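Local structure of carbohydrate esterase family 2 (CE2) (Chaetomium olivicolor, 4XVH) at residues C131-A135 against A136-N140; A267-Q270 against K271-T275. The protein is a fungal carbohydrate esterase of family 2 that probably removes acetyl groups from xylan and carries a beta-sandwich carbohydrate-binding domain beside its SGNH-type hydrolase domain. All coordinates share one frame; numbering follows the deposited sequence.

Contact 1. Residues C131-A135 against A136-N140; sequences CTNTA and ALEDN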
loop_
_atom_site.group_PDB
_atom_site.type_symbol
_atom_site.label_atom_id
_atom_site.label_comp_id
_atom_site.label_asym_id
_atom_site.label_seq_id
_atom_site.Cartn_x
_atom_site.Cartn_y
_atom_site.Cartn_z
ATOM N N CYS A 131 16.746 -13.046 4.179
ATOM C CA CYS A 131 15.645 -13.912 3.773
ATOM C C CYS A 131 15.206 -13.593 2.352
ATOM O O CYS A 131 15.394 -12.467 1.870
ATOM C CB CYS A 131 14.454 -13.785 4.738
ATOM S SG CYS A 131 13.928 -12.042 5.057
ATOM N N THR A 132 14.644 -14.595 1.673
ATOM C CA THR A 132 14.010 -14.365 0.375
ATOM C C THR A 132 12.563 -13.919 0.555
ATOM O O THR A 132 11.784 -14.559 1.263
ATOM C CB THR A 132 14.076 -15.635 -0.499
ATOM O OG1 THR A 132 15.452 -15.897 -0.800
ATOM C CG2 THR A 132 13.316 -15.437 -1.786
ATOM N N ASN A 133 12.218 -12.794 -0.052
ATOM C CA ASN A 133 10.854 -12.285 0.047
ATOM C C ASN A 133 9.886 -13.281 -0.550
ATOM O O ASN A 133 10.211 -13.954 -1.535
ATOM C CB ASN A 133 10.702 -10.951 -0.674
ATOM C CG ASN A 133 9.356 -10.293 -0.386
ATOM O OD1 ASN A 133 8.957 -10.140 0.783
ATOM N ND2 ASN A 133 8.653 -9.897 -1.441
ATOM N N THR A 134 8.709 -13.386 0.049
ATOM C CA THR A 134 7.638 -14.233 -0.476
ATOM C C THR A 134 6.346 -13.468 -0.260
ATOM O O THR A 134 6.329 -12.529 0.541
ATOM C CB THR A 134 7.520 -15.562 0.252
ATOM O OG1 THR A 134 7.162 -15.297 1.622
ATOM C CG2 THR A 134 8.840 -16.373 0.208
ATOM N N ALA A 135 5.267 -13.861 -0.933
ATOM C CA ALA A 135 3.964 -13.263 -0.633
ATOM C C ALA A 135 3.670 -13.438 0.862
ATOM O O ALA A 135 3.149 -12.526 1.506
ATOM C CB ALA A 135 2.834 -13.916 -1.476
ATOM N N ALA A 136 4.010 -14.611 1.409
ATOM C CA ALA A 136 3.698 -14.898 2.819
ATOM C C ALA A 136 4.411 -13.921 3.776
ATOM O O ALA A 136 3.869 -13.582 4.818
ATOM C CB ALA A 136 4.067 -16.340 3.169
ATOM N N LEU A 137 5.599 -13.445 3.402
ATOM C CA LEU A 137 6.374 -12.553 4.289
ATOM C C LEU A 137 5.991 -11.084 4.133
ATOM O O LEU A 137 6.319 -10.246 4.981
ATOM C CB LEU A 137 7.869 -12.724 4.050
ATOM C CG LEU A 137 8.413 -14.080 4.563
ATOM C CD1 LEU A 137 9.913 -14.212 4.331
ATOM C CD2 LEU A 137 8.115 -14.279 6.065
ATOM N N GLU A 138 5.327 -10.755 3.029
ATOM C CA GLU A 138 4.836 -9.401 2.854
ATOM C C GLU A 138 3.728 -9.147 3.867
ATOM O O GLU A 138 2.973 -10.063 4.200
ATOM C CB GLU A 138 4.349 -9.191 1.411
ATOM C CG GLU A 138 5.477 -9.391 0.428
ATOM C CD GLU A 138 5.159 -8.814 -0.926
ATOM O OE1 GLU A 138 3.969 -8.912 -1.312
ATOM O OE2 GLU A 138 6.092 -8.256 -1.584
ATOM N N ASP A 139 3.594 -7.912 4.338
ATOM C CA ASP A 139 2.610 -7.671 5.388
ATOM C C ASP A 139 2.056 -6.251 5.283
ATOM O O ASP A 139 2.359 -5.402 6.116
ATOM C CB ASP A 139 3.242 -7.908 6.776
ATOM C CG ASP A 139 2.211 -8.082 7.888
ATOM O OD1 ASP A 139 1.049 -7.658 7.706
ATOM O OD2 ASP A 139 2.566 -8.653 8.968
ATOM N N ASN A 140 1.255 -6.000 4.246
ATOM C CA ASN A 140 0.742 -4.659 4.029
ATOM C C ASN A 140 0.017 -4.117 5.266
ATOM O O ASN A 140 0.127 -2.935 5.528
ATOM C CB ASN A 140 -0.196 -4.610 2.798
ATOM C CG ASN A 140 -0.629 -3.177 2.452
ATOM O OD1 ASN A 140 -1.812 -2.818 2.587
ATOM N ND2 ASN A 140 0.344 -2.341 2.024
#

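Contact 2. Residues A267-Q270 against K271-T275; sequences ADAQ and KTTQT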
loop_
_atom_site.group_PDB
_atom_site.type_symbol
_atom_site.label_atom_id
_atom_site.label_comp_id
_atom_site.label_asym_id
_atom_site.label_seq_id
_atom_site.Cartn_x
_atom_site.Cartn_y
_atom_site.Cartn_z
ATOM N N ALA A 267 29.693 11.207 -1.763
ATOM C CA ALA A 267 29.491 12.256 -2.760
ATOM C C ALA A 267 28.059 12.300 -3.305
ATOM O O ALA A 267 27.522 13.379 -3.573
ATOM C CB ALA A 267 30.465 12.067 -3.904
ATOM N N ASP A 268 27.461 11.126 -3.506
ATOM C CA ASP A 268 26.098 11.037 -4.007
ATOM C C ASP A 268 25.109 11.705 -3.062
ATOM O O ASP A 268 24.084 12.213 -3.512
ATOM C CB ASP A 268 25.680 9.578 -4.201
ATOM C CG ASP A 268 26.237 8.959 -5.481
ATOM O OD1 ASP A 268 26.014 9.524 -6.582
ATOM O OD2 ASP A 268 26.882 7.888 -5.374
ATOM N N ALA A 269 25.401 11.663 -1.759
ATOM C CA ALA A 269 24.491 12.152 -0.708
ATOM C C ALA A 269 23.033 11.895 -1.060
ATOM O O ALA A 269 22.215 12.818 -1.065
ATOM C CB ALA A 269 24.708 13.665 -0.457
ATOM N N GLN A 270 22.700 10.642 -1.358
ATOM C CA GLN A 270 21.400 10.346 -1.949
ATOM C C GLN A 270 20.189 10.805 -1.092
ATOM O O GLN A 270 19.204 11.358 -1.630
ATOM C CB GLN A 270 21.302 8.843 -2.248
ATOM C CG GLN A 270 22.229 8.389 -3.352
ATOM C CD GLN A 270 21.775 7.077 -3.945
ATOM O OE1 GLN A 270 21.179 6.229 -3.250
ATOM N NE2 GLN A 270 22.008 6.912 -5.239
ATOM N N LYS A 271 20.262 10.601 0.224
ATOM C CA LYS A 271 19.132 10.912 1.104
ATOM C C LYS A 271 18.886 12.418 1.207
ATOM O O LYS A 271 17.760 12.894 1.125
ATOM C CB LYS A 271 19.362 10.328 2.492
ATOM C CG LYS A 271 18.215 10.552 3.489
ATOM C CD LYS A 271 16.843 10.102 2.944
ATOM C CE LYS A 271 15.781 10.061 4.064
ATOM N NZ LYS A 271 16.016 8.898 4.973
ATOM N N THR A 272 19.953 13.171 1.407
ATOM C CA THR A 272 19.834 14.632 1.401
ATOM C C THR A 272 19.370 15.126 0.026
ATOM O O THR A 272 18.507 15.988 -0.063
ATOM C CB THR A 272 21.167 15.272 1.788
ATOM O OG1 THR A 272 21.447 14.922 3.151
ATOM C CG2 THR A 272 21.137 16.810 1.633
ATOM N N THR A 273 19.936 14.578 -1.047
ATOM C CA THR A 273 19.541 14.977 -2.404
ATOM C C THR A 273 18.027 14.739 -2.631
ATOM O O THR A 273 17.324 15.623 -3.146
ATOM C CB THR A 273 20.355 14.226 -3.468
ATOM O OG1 THR A 273 21.748 14.527 -3.296
ATOM C CG2 THR A 273 19.947 14.659 -4.873
ATOM N N GLN A 274 17.531 13.557 -2.245
ATOM C CA GLN A 274 16.095 13.259 -2.376
ATOM C C GLN A 274 15.261 14.176 -1.503
ATOM O O GLN A 274 14.190 14.631 -1.906
ATOM C CB GLN A 274 15.760 11.818 -1.990
ATOM C CG GLN A 274 14.289 11.454 -2.299
ATOM C CD GLN A 274 13.769 10.291 -1.482
ATOM O OE1 GLN A 274 14.294 9.987 -0.400
ATOM N NE2 GLN A 274 12.726 9.617 -2.002
ATOM N N THR A 275 15.759 14.432 -0.298
ATOM C CA THR A 275 15.016 15.230 0.658
ATOM C C THR A 275 14.823 16.633 0.136
ATOM O O THR A 275 13.708 17.160 0.143
ATOM C CB THR A 275 15.719 15.253 2.009
ATOM O OG1 THR A 275 15.721 13.918 2.526
ATOM C CG2 THR A 275 15.001 16.191 2.976
#

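Contact 1. Residues C131-A135 against A136-N140
Glu138 and Asn133 close a tight bend through their side chains, and the path of Glu138 shows how a chain folds back on itself. Glu138 CB lies 3.5 Å from Ala135 O. Anti to the carbonyl carbon (chi1 -61°), Glu138 CG lies over the residues before it, 3.3 Å from Thr134 O. The same Glu138 CG is 3.6 Å from Asn133 OD1. At the tip, Glu138 OE2 accepts a 3.0 Å hydrogen bond from Asn133 ND2, nearly straight at 162°. The donor stays in the plane of its own amide but comes in from above the carboxylate, the two flat groups being turned 45° apart. Asn133 ND2 also bonds the hydroxyl of Tyr87, a residue of the pocket that holds the bound polyether, while Glu84 brings a second carboxylate close to Glu138 OE2 and may raise the proton affinity of Glu138.

The bend is an alpha-turn in the loop between helices 118-121 and 144-151, and Thr134 opens it with an ST motif. Thr134 OG1, placed between its backbone N and carbonyl carbon, takes the amide hydrogen of Leu137 at an OG1 to N distance of 3.0 Å. Thr134 O accepts from Glu138 N, four residues on, at 3.2 Å. Leu137 lies alongside the threonine hydroxyl, Leu137 CG 3.4 Å from Thr134 OG1, and Leu137 CD1 reaches back to Thr132 O at 3.6 Å.

Contact 2. Residues A267-Q270 against K271-T275
Thr273 grips Ala269 O twice, through its amide and its hydroxyl, at the very start of helix 270-285, the crossover helix of a beta-alpha-beta unit between the parallel strands 250-254 and 289-292. Ala269 occupies the N-cap position, and its carbonyl receives the first backbone bond of this helix within the two segments. Ala269 has only a methyl group and supplies no side-chain cap; its carbonyl takes the normal i to i+4 bond and, in addition, the Thr273 hydroxyl. Thr273 N gives a 2.9 Å bond to Ala269 O with an N-H...O angle of 165°. The hydroxyl comes from above the carbonyl plane, and Thr273 OG1 donates to Ala269 O at 2.8 Å. Its placement beside the backbone N (chi1 -60°) directs Thr273 OG1 back toward the residues before the helix, where it also passes 3.3 Å from Asp268 O.

One residue further on, Gln274 N bonds Gln270 O at 2.8 Å, and Gln274 CB rests against Gln270 O at 3.5 Å.

Farther out, Asp268 OD2 bonds the hydroxyls of Tyr219 and Thr265 in the approach to the helix, while Thr272 OG1 is bonded to Asp261. On the buried side, Lys271 sends its ammonium group to the carbonyl oxygens of Ser256 and Trp294, and Gln274, which with Thr273 touches Phe217 of helix 214-217, accepts from the amide of Ser256 while its NE2 bonds the hydroxyl of Tyr231. Thr275 repeats the paired grip on Lys271 O: Thr275 N at 2.9 Å and Thr275 OG1 at 2.7 Å meet that oxygen from opposite faces of its carbonyl plane.

In the fold
Both contacts belong to the GDSL-like hydrolase part of the chain, with contact 1 complete well before contact 2 begins. Their centres are 29 Å apart and their nearest atoms about 18 Å, and the two do not touch. Contact 1 follows strand 111-116 of the five-stranded parallel sheet and meets residues of the N-terminal region, among them Tyr87 of the polyether pocket; Cys131 ties this loop to Cys303 by a disulfide. Contact 2 opens helix 270-285, which connects strands 250-254 and 289-292 of the same sheet. Residues 131-140 thus join the two regions near the pocket, whereas residues 267-275 start a crossover helix farther from the chain's centre.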